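Local coordinates for protein Alpha/beta hydrolase (Legionella pneumophila subsp. pneumophila str. Philadelphia 1, PDB 4EZI) that is of unknown function but has the alpha/beta-hydrolase fold and may act as a lipase-like hydrolase, possibly on triacylglycerols, at residues 180-185 with 189-194; 267-270 with 274-277; 23-28 with 97-102. All blocks are in the same frame, centred on the assembly; numbering follows the deposited sequence. Where two conformers were deposited one is given.

Contact 1: 180-185 with 189-194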
loop_
_atom_site.group_PDB
_atom_site.type_symbol
_atom_site.label_atom_id
_atom_site.label_comp_id
_atom_site.label_asym_id
_atom_site.label_seq_id
_atom_site.Cartn_x
_atom_site.Cartn_y
_atom_site.Cartn_z
ATOM N N GLU A 180 -2.336 -9.162 -8.983
ATOM C CA GLU A 180 -1.905 -10.468 -9.410
ATOM C C GLU A 180 -2.813 -11.553 -8.856
ATOM O O GLU A 180 -3.221 -12.474 -9.584
ATOM C CB GLU A 180 -0.437 -10.688 -8.996
ATOM C CG GLU A 180 0.129 -12.011 -9.415
ATOM C CD GLU A 180 1.544 -12.202 -8.978
ATOM O OE1 GLU A 180 1.890 -11.713 -7.878
ATOM O OE2 GLU A 180 2.312 -12.857 -9.713
HETATM N N MSE A 181 -3.106 -11.477 -7.566
HETATM C CA MSE A 181 -3.908 -12.487 -6.903
HETATM C C MSE A 181 -5.364 -12.451 -7.339
HETATM O O MSE A 181 -5.993 -13.503 -7.446
HETATM C CB MSE A 181 -3.779 -12.365 -5.386
HETATM C CG MSE A 181 -4.455 -13.487 -4.613
HETATM SE SE MSE A 181 -4.210 -13.376 -2.692
HETATM C CE MSE A 181 -2.354 -13.998 -2.569
ATOM N N LEU A 182 -5.903 -11.267 -7.583
ATOM C CA LEU A 182 -7.251 -11.175 -8.145
ATOM C C LEU A 182 -7.332 -11.879 -9.505
ATOM O O LEU A 182 -8.242 -12.669 -9.760
ATOM C CB LEU A 182 -7.700 -9.720 -8.278
ATOM C CG LEU A 182 -8.139 -9.030 -6.974
ATOM C CD1 LEU A 182 -8.384 -7.553 -7.254
ATOM C CD2 LEU A 182 -9.372 -9.703 -6.367
ATOM N N ALA A 183 -6.358 -11.613 -10.369
ATOM C CA ALA A 183 -6.347 -12.212 -11.699
ATOM C C ALA A 183 -6.226 -13.735 -11.603
ATOM O O ALA A 183 -6.838 -14.469 -12.380
ATOM C CB ALA A 183 -5.225 -11.618 -12.544
ATOM N N LYS A 184 -5.438 -14.221 -10.657
ATOM C CA LYS A 184 -5.208 -15.657 -10.507
ATOM C C LYS A 184 -6.375 -16.362 -9.829
ATOM O O LYS A 184 -6.849 -17.391 -10.339
ATOM C CB LYS A 184 -3.922 -15.908 -9.720
ATOM C CG LYS A 184 -3.663 -17.391 -9.395
ATOM C CD LYS A 184 -2.438 -17.557 -8.506
ATOM C CE LYS A 184 -2.520 -18.862 -7.700
ATOM N NZ LYS A 184 -1.455 -18.973 -6.641
ATOM N N GLU A 185 -6.823 -15.846 -8.685
ATOM C CA GLU A 185 -7.769 -16.543 -7.803
ATOM C C GLU A 185 -9.218 -16.107 -7.972
ATOM O O GLU A 185 -10.134 -16.844 -7.592
ATOM C CB GLU A 185 -7.360 -16.395 -6.318
ATOM C CG GLU A 185 -5.956 -16.941 -5.947
ATOM C CD GLU A 185 -5.672 -16.958 -4.427
ATOM O OE1 GLU A 185 -6.634 -16.914 -3.621
ATOM O OE2 GLU A 185 -4.477 -17.017 -4.039
ATOM N N LEU A 189 -13.828 -11.557 -11.440
ATOM C CA LEU A 189 -14.081 -10.233 -10.878
ATOM C C LEU A 189 -13.388 -9.195 -11.771
ATOM O O LEU A 189 -12.169 -9.126 -11.798
ATOM C CB LEU A 189 -13.538 -10.146 -9.453
ATOM C CG LEU A 189 -13.724 -8.774 -8.800
ATOM C CD1 LEU A 189 -15.211 -8.433 -8.620
ATOM C CD2 LEU A 189 -12.988 -8.716 -7.477
ATOM N N PRO A 190 -14.153 -8.348 -12.479
ATOM C CA PRO A 190 -13.488 -7.386 -13.366
ATOM C C PRO A 190 -12.718 -6.326 -12.597
ATOM O O PRO A 190 -13.196 -5.851 -11.563
ATOM C CB PRO A 190 -14.639 -6.735 -14.161
ATOM C CG PRO A 190 -15.837 -7.581 -13.920
ATOM C CD PRO A 190 -15.614 -8.362 -12.664
ATOM N N VAL A 191 -11.519 -6.012 -13.089
ATOM C CA VAL A 191 -10.710 -4.927 -12.571
ATOM C C VAL A 191 -10.615 -3.901 -13.700
ATOM O O VAL A 191 -10.304 -4.270 -14.843
ATOM C CB VAL A 191 -9.315 -5.401 -12.136
ATOM C CG1 VAL A 191 -8.445 -4.198 -11.699
ATOM C CG2 VAL A 191 -9.398 -6.451 -11.045
ATOM N N SER A 192 -10.921 -2.637 -13.409
ATOM C CA SER A 192 -11.018 -1.575 -14.428
ATOM C C SER A 192 -9.700 -0.857 -14.694
ATOM O O SER A 192 -9.420 -0.481 -15.820
ATOM C CB SER A 192 -12.090 -0.545 -14.039
ATOM O OG SER A 192 -13.312 -1.176 -13.696
ATOM N N ALA A 193 -8.889 -0.640 -13.663
ATOM C CA ALA A 193 -7.623 0.075 -13.836
ATOM C C ALA A 193 -6.825 -0.069 -12.554
ATOM O O ALA A 193 -7.390 -0.164 -11.460
ATOM C CB ALA A 193 -7.829 1.538 -14.135
ATOM N N VAL A 194 -5.502 -0.050 -12.686
ATOM C CA VAL A 194 -4.565 -0.278 -11.586
ATOM C C VAL A 194 -3.441 0.759 -11.709
ATOM O O VAL A 194 -2.854 0.895 -12.780
ATOM C CB VAL A 194 -4.013 -1.716 -11.644
ATOM C CG1 VAL A 194 -3.065 -1.963 -10.469
ATOM C CG2 VAL A 194 -5.162 -2.712 -11.611
#
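Leu182, near the end of helix 170-185, meets Leu189 and Val191 with its two methyl branches, one partner for each. All of the contact is apolar. CD2 of Leu182 lies 3.9 Å from CD2 of Leu189, a methyl-to-methyl touch between two leucines set slantwise to one another. The other branch reaches Val191, where Leu182 CD1 and Val191 CG2 are 4.1 Å apart and the two side chains run roughly perpendicular. The fork is aimed by the first torsion of Leu182: with CG opposite the carbonyl carbon (chi1 -77°), the branches spread toward the returning chain. Leu189 also touches Lys149 of helix 134-154, the neighbouring helix.

Together these residues close the turn between helix and strand in a beta-alpha-beta unit of the alpha/beta-hydrolase sheet: strand 162-168, helix 170-185 and strand 193-197. The helix is the one that follows the probable nucleophile elbow, and the contact lies at its far, C-terminal end. The same apolar patch extends onto the sheet, since Leu182 and Val191 both touch Leu165 of strand 162-168.

The chain then joins the sheet: Ser192 OG is hydrogen-bonded to the backbone N of Leu163, while on the helix Glu180 OE1 is hydrogen-bonded to His301 ND1.

Contact 2: 267-270 with 274-277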
loop_
_atom_site.group_PDB
_atom_site.type_symbol
_atom_site.label_atom_id
_atom_site.label_comp_id
_atom_site.label_asym_id
_atom_site.label_seq_id
_atom_site.Cartn_x
_atom_site.Cartn_y
_atom_site.Cartn_z
ATOM N N ALA A 267 16.292 7.451 16.336
ATOM C CA ALA A 267 16.975 6.394 17.102
ATOM C C ALA A 267 17.886 5.531 16.252
ATOM O O ALA A 267 18.715 4.828 16.804
ATOM C CB ALA A 267 15.947 5.514 17.803
ATOM N N LEU A 268 17.701 5.518 14.940
ATOM C CA LEU A 268 18.445 4.635 14.061
ATOM C C LEU A 268 19.461 5.444 13.269
ATOM O O LEU A 268 19.197 6.582 12.855
ATOM C CB LEU A 268 17.476 3.949 13.091
ATOM C CG LEU A 268 16.526 2.943 13.758
ATOM C CD1 LEU A 268 15.538 2.436 12.712
ATOM C CD2 LEU A 268 17.264 1.792 14.461
ATOM N N PRO A 269 20.609 4.835 12.967
ATOM C CA PRO A 269 21.574 5.537 12.115
ATOM C C PRO A 269 21.054 5.733 10.689
ATOM O O PRO A 269 20.231 4.968 10.212
ATOM C CB PRO A 269 22.785 4.605 12.113
ATOM C CG PRO A 269 22.238 3.268 12.372
ATOM C CD PRO A 269 21.030 3.456 13.259
ATOM N N GLN A 270 21.564 6.749 10.021
ATOM C CA GLN A 270 21.195 6.988 8.633
ATOM C C GLN A 270 21.784 5.972 7.655
ATOM O O GLN A 270 21.168 5.694 6.633
ATOM C CB GLN A 270 21.507 8.421 8.231
ATOM C CG GLN A 270 20.417 9.384 8.736
ATOM C CD GLN A 270 19.144 9.334 7.885
ATOM O OE1 GLN A 270 19.185 9.701 6.706
ATOM N NE2 GLN A 270 18.021 8.830 8.463
ATOM N N LEU A 274 25.066 0.069 9.474
ATOM C CA LEU A 274 25.437 0.104 10.901
ATOM C C LEU A 274 24.476 -0.724 11.760
ATOM O O LEU A 274 24.858 -1.108 12.873
ATOM C CB LEU A 274 25.515 1.545 11.403
ATOM C CG LEU A 274 26.695 2.355 10.887
ATOM C CD1 LEU A 274 26.498 3.817 11.223
ATOM C CD2 LEU A 274 28.003 1.798 11.454
ATOM N N ILE A 275 23.275 -1.043 11.278
ATOM C CA ILE A 275 22.362 -1.867 12.091
ATOM C C ILE A 275 22.536 -3.360 11.867
ATOM O O ILE A 275 21.934 -4.148 12.582
ATOM C CB ILE A 275 20.875 -1.477 11.958
ATOM C CG1 ILE A 275 20.272 -1.866 10.598
ATOM C CG2 ILE A 275 20.703 0.011 12.345
ATOM C CD1 ILE A 275 18.743 -1.799 10.578
ATOM N N PHE A 276 23.343 -3.755 10.878
ATOM C CA PHE A 276 23.451 -5.166 10.512
ATOM C C PHE A 276 24.802 -5.736 10.840
ATOM O O PHE A 276 25.823 -5.064 10.755
ATOM C CB PHE A 276 23.227 -5.348 8.995
ATOM C CG PHE A 276 21.818 -5.046 8.552
ATOM C CD1 PHE A 276 20.787 -5.868 8.933
ATOM C CD2 PHE A 276 21.535 -3.922 7.776
ATOM C CE1 PHE A 276 19.488 -5.598 8.556
ATOM C CE2 PHE A 276 20.247 -3.645 7.412
ATOM C CZ PHE A 276 19.213 -4.472 7.782
ATOM N N GLN A 277 24.832 -7.030 11.118
ATOM C CA GLN A 277 26.103 -7.748 11.071
ATOM C C GLN A 277 26.633 -7.701 9.634
ATOM O O GLN A 277 25.881 -7.903 8.705
ATOM C CB GLN A 277 25.942 -9.194 11.500
ATOM C CG GLN A 277 25.823 -9.350 13.017
ATOM C CD GLN A 277 27.097 -8.867 13.757
ATOM O OE1 GLN A 277 28.178 -8.845 13.153
ATOM N NE2 GLN A 277 26.974 -8.494 15.022
#
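Pro269 and Leu274 mark the closest backbone approach, their CA atoms 6.8 Å apart, where the chain leaves helix 261-267 at Leu268, turns, and comes back through the last residues, Leu274 and Ile275, of a short 3-10 segment. The proline ring is at the centre of the contact, touching both Leu274 and Ile275. Its CG and CD atoms both rest against a single methyl, CG2 of Ile275, with Pro269 CD 3.6 Å from Ile275 CG2. The same ring also leans on Leu274: Pro269 CG lies 3.8 Å from Leu274 CB, and Pro269 CB is 3.9 Å from Leu274 CD1. Leu274 therefore uses both the root of its side chain and one end methyl, crossing the CB-CG side of the ring at a slant, and it forms the more solvent-exposed border of the cluster.

Ile275 owes its double role to its first torsion. CG1 sits between the backbone N and the carbonyl carbon (chi1 72°), while CG2 is opposite the carbonyl carbon and is the branch presented to the proline. CG1 turns the other way and lies 3.6 Å above one face of the Phe276 ring, displaced toward its rim. From the inner side Leu268 adds a looser touch, its CD2 4.4 Å from Ile275 CG2.

The interface is wholly apolar, and the polar groups beside it find partners elsewhere: the Pro269 carbonyl O accepts a hydrogen bond from Thr219 OG1. Tyr247 of helix 247-254 touches both Pro269 and Ile275, and Leu254 of the same helix packs on Leu268. Thr219 and Ala223 of helix 218-233 meet Ile275, so the turn packs against both helices and leads into helix 278-285, with Gln277 at the N-cap position.

Contact 3: 23-28 with 97-102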
loop_
_atom_site.group_PDB
_atom_site.type_symbol
_atom_site.label_atom_id
_atom_site.label_comp_id
_atom_site.label_asym_id
_atom_site.label_seq_id
_atom_site.Cartn_x
_atom_site.Cartn_y
_atom_site.Cartn_z
ATOM N N GLU A 23 -12.347 19.797 1.129
ATOM C CA GLU A 23 -11.769 20.937 0.415
ATOM C C GLU A 23 -10.561 21.497 1.157
ATOM O O GLU A 23 -9.538 21.803 0.557
ATOM C CB GLU A 23 -12.818 22.028 0.211
ATOM C CG GLU A 23 -12.315 23.198 -0.625
ATOM C CD GLU A 23 -13.442 24.024 -1.219
ATOM O OE1 GLU A 23 -14.621 23.613 -1.104
ATOM O OE2 GLU A 23 -13.146 25.082 -1.817
ATOM N N ILE A 24 -10.671 21.619 2.470
ATOM C CA ILE A 24 -9.548 22.087 3.295
ATOM C C ILE A 24 -8.355 21.162 3.169
ATOM O O ILE A 24 -7.220 21.617 3.040
ATOM C CB ILE A 24 -9.987 22.211 4.770
ATOM C CG1 ILE A 24 -10.988 23.377 4.917
ATOM C CG2 ILE A 24 -8.800 22.406 5.721
ATOM C CD1 ILE A 24 -11.836 23.356 6.168
ATOM N N ALA A 25 -8.600 19.852 3.156
ATOM C CA ALA A 25 -7.518 18.900 3.051
ATOM C C ALA A 25 -6.844 18.961 1.687
ATOM O O ALA A 25 -5.607 18.893 1.591
ATOM C CB ALA A 25 -8.033 17.499 3.319
ATOM N N LEU A 26 -7.640 19.107 0.627
ATOM C CA LEU A 26 -7.072 19.178 -0.721
ATOM C C LEU A 26 -6.210 20.426 -0.899
ATOM O O LEU A 26 -5.186 20.390 -1.550
ATOM C CB LEU A 26 -8.189 19.166 -1.772
ATOM C CG LEU A 26 -8.984 17.866 -1.900
ATOM C CD1 LEU A 26 -10.319 18.089 -2.637
ATOM C CD2 LEU A 26 -8.172 16.784 -2.606
ATOM N N LYS A 27 -6.630 21.538 -0.324
ATOM C CA LYS A 27 -5.885 22.786 -0.458
ATOM C C LYS A 27 -4.502 22.700 0.174
ATOM O O LYS A 27 -3.593 23.410 -0.250
ATOM C CB LYS A 27 -6.689 23.932 0.135
ATOM C CG LYS A 27 -7.813 24.402 -0.740
ATOM C CD LYS A 27 -8.445 25.673 -0.173
ATOM N N LYS A 28 -4.318 21.833 1.161
ATOM C CA LYS A 28 -3.015 21.647 1.790
ATOM C C LYS A 28 -2.004 20.876 0.920
ATOM O O LYS A 28 -0.807 20.875 1.256
ATOM C CB LYS A 28 -3.168 20.907 3.130
ATOM C CG LYS A 28 -3.868 21.725 4.200
ATOM C CD LYS A 28 -4.142 20.976 5.508
ATOM C CE LYS A 28 -5.011 21.866 6.426
ATOM N NZ LYS A 28 -5.405 21.231 7.705
ATOM N N LYS A 97 -4.103 13.000 8.441
ATOM C CA LYS A 97 -3.212 12.513 7.389
ATOM C C LYS A 97 -3.927 11.589 6.391
ATOM O O LYS A 97 -3.500 11.446 5.248
ATOM C CB LYS A 97 -1.987 11.833 8.001
ATOM C CG LYS A 97 -1.129 12.800 8.795
ATOM C CD LYS A 97 0.126 12.102 9.368
ATOM C CE LYS A 97 -0.167 10.719 9.949
ATOM N NZ LYS A 97 -0.490 10.670 11.408
ATOM N N ASN A 98 -5.033 10.979 6.789
ATOM C CA ASN A 98 -5.829 10.140 5.900
ATOM C C ASN A 98 -6.792 10.941 5.028
ATOM O O ASN A 98 -7.335 10.421 4.057
ATOM C CB ASN A 98 -6.684 9.171 6.718
ATOM C CG ASN A 98 -7.202 8.018 5.913
ATOM O OD1 ASN A 98 -6.421 7.260 5.347
ATOM N ND2 ASN A 98 -8.531 7.858 5.867
ATOM N N TYR A 99 -7.023 12.213 5.362
ATOM C CA TYR A 99 -8.083 12.965 4.739
ATOM C C TYR A 99 -7.891 13.083 3.227
ATOM O O TYR A 99 -8.871 13.065 2.480
ATOM C CB TYR A 99 -8.192 14.372 5.315
ATOM C CG TYR A 99 -8.819 14.510 6.694
ATOM C CD1 TYR A 99 -9.160 13.411 7.482
ATOM C CD2 TYR A 99 -9.056 15.764 7.213
ATOM C CE1 TYR A 99 -9.757 13.597 8.707
ATOM C CE2 TYR A 99 -9.652 15.950 8.424
ATOM C CZ TYR A 99 -9.993 14.860 9.170
ATOM O OH TYR A 99 -10.623 15.040 10.393
ATOM N N ILE A 100 -6.654 13.264 2.773
ATOM C CA ILE A 100 -6.437 13.509 1.363
ATOM C C ILE A 100 -6.939 12.359 0.484
ATOM O O ILE A 100 -7.409 12.600 -0.631
ATOM C CB ILE A 100 -4.931 13.812 1.076
ATOM C CG1 ILE A 100 -4.747 14.450 -0.275
ATOM C CG2 ILE A 100 -4.051 12.588 1.282
ATOM C CD1 ILE A 100 -5.358 15.861 -0.386
ATOM N N TYR A 101 -6.842 11.128 0.966
ATOM C CA TYR A 101 -7.291 9.965 0.200
ATOM C C TYR A 101 -8.795 9.961 0.057
ATOM O O TYR A 101 -9.329 9.757 -1.030
ATOM C CB TYR A 101 -6.770 8.649 0.807
ATOM C CG TYR A 101 -5.301 8.738 1.086
ATOM C CD1 TYR A 101 -4.396 8.704 0.057
ATOM C CD2 TYR A 101 -4.823 8.940 2.368
ATOM C CE1 TYR A 101 -3.010 8.903 0.274
ATOM C CE2 TYR A 101 -3.479 9.145 2.610
ATOM C CZ TYR A 101 -2.576 9.120 1.570
ATOM O OH TYR A 101 -1.245 9.335 1.841
ATOM N N LEU A 102 -9.495 10.245 1.146
ATOM C CA LEU A 102 -10.949 10.381 1.104
ATOM C C LEU A 102 -11.393 11.542 0.207
ATOM O O LEU A 102 -12.308 11.407 -0.605
ATOM C CB LEU A 102 -11.521 10.596 2.500
ATOM C CG LEU A 102 -11.320 9.463 3.488
ATOM C CD1 LEU A 102 -12.032 9.830 4.777
ATOM C CD2 LEU A 102 -11.855 8.125 2.943
#
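Ala25, on helix 19-27, makes the first contact with helix 99-108, and its small side chain lets the backbones come close: the CA atoms of Ala25 and Ile100 are 5.8 Å apart. The methyl points at the other helix and meets Tyr99 at the base of its side chain, Ala25 CB lying 3.7 Å from Tyr99 CB. It sits at the edge of the phenol ring, near the ring plane, rather than over a face. The ring of Tyr99 also meets Phe17 edge-to-face.

The backbone of Ala25 takes part as well. Its carbonyl O lies 3.6 Å from the end methyl CD1 of Ile100, a van der Waals touch; the same oxygen also receives a weak hydrogen bond from the N of Lys28.

Leu26 comes next. Its CB does not face the partner helix, but the end of the side chain curls inward until CD2 is 3.7 Å from Ile100 CD1. That one isoleucine methyl is thus shared by Ala25 O and Leu26. With CG1 opposite the backbone N (chi1 -164°), Ile100 extends CD1 to helix 19-27, while its other branch, CG2, lies 3.6 Å above the centre of the Tyr101 ring. Val37 packs on Leu26 and Leu32 on Ile100, continuing the apolar seam.

Beyond the seam, Leu102 touches residues of strands 41-51, 57-67 and 112-116. Helix 99-108 is the crossover between the parallel strands 74-80 and 112-116, matching the first sheet-covering helix of the alpha/beta-hydrolase fold; helix 19-27, which precedes strand 41-51 and probably belongs to an N-terminal addition to the canonical fold, packs against it here.

From the N terminus the first residues to be paired are 23-28, which pair with 97-102 much later in the chain; contact 3 thus closes a loop of 68 intervening residues that includes three strands, and ties the N-terminal helix 19-27 to a helix of the core. Contact 1 opens only later and is local, with three residues between its segments, at the turn joining a helix to the next strand of the sheet. Contact 2 follows, another three-residue closure, within the helices inserted between strands 193-197 and 310-314. The three lie in series, neither nested nor crossing, and none touches another. Contacts 1 and 2 lie on opposite sides of the chain's centre, their own centres 39 Å apart.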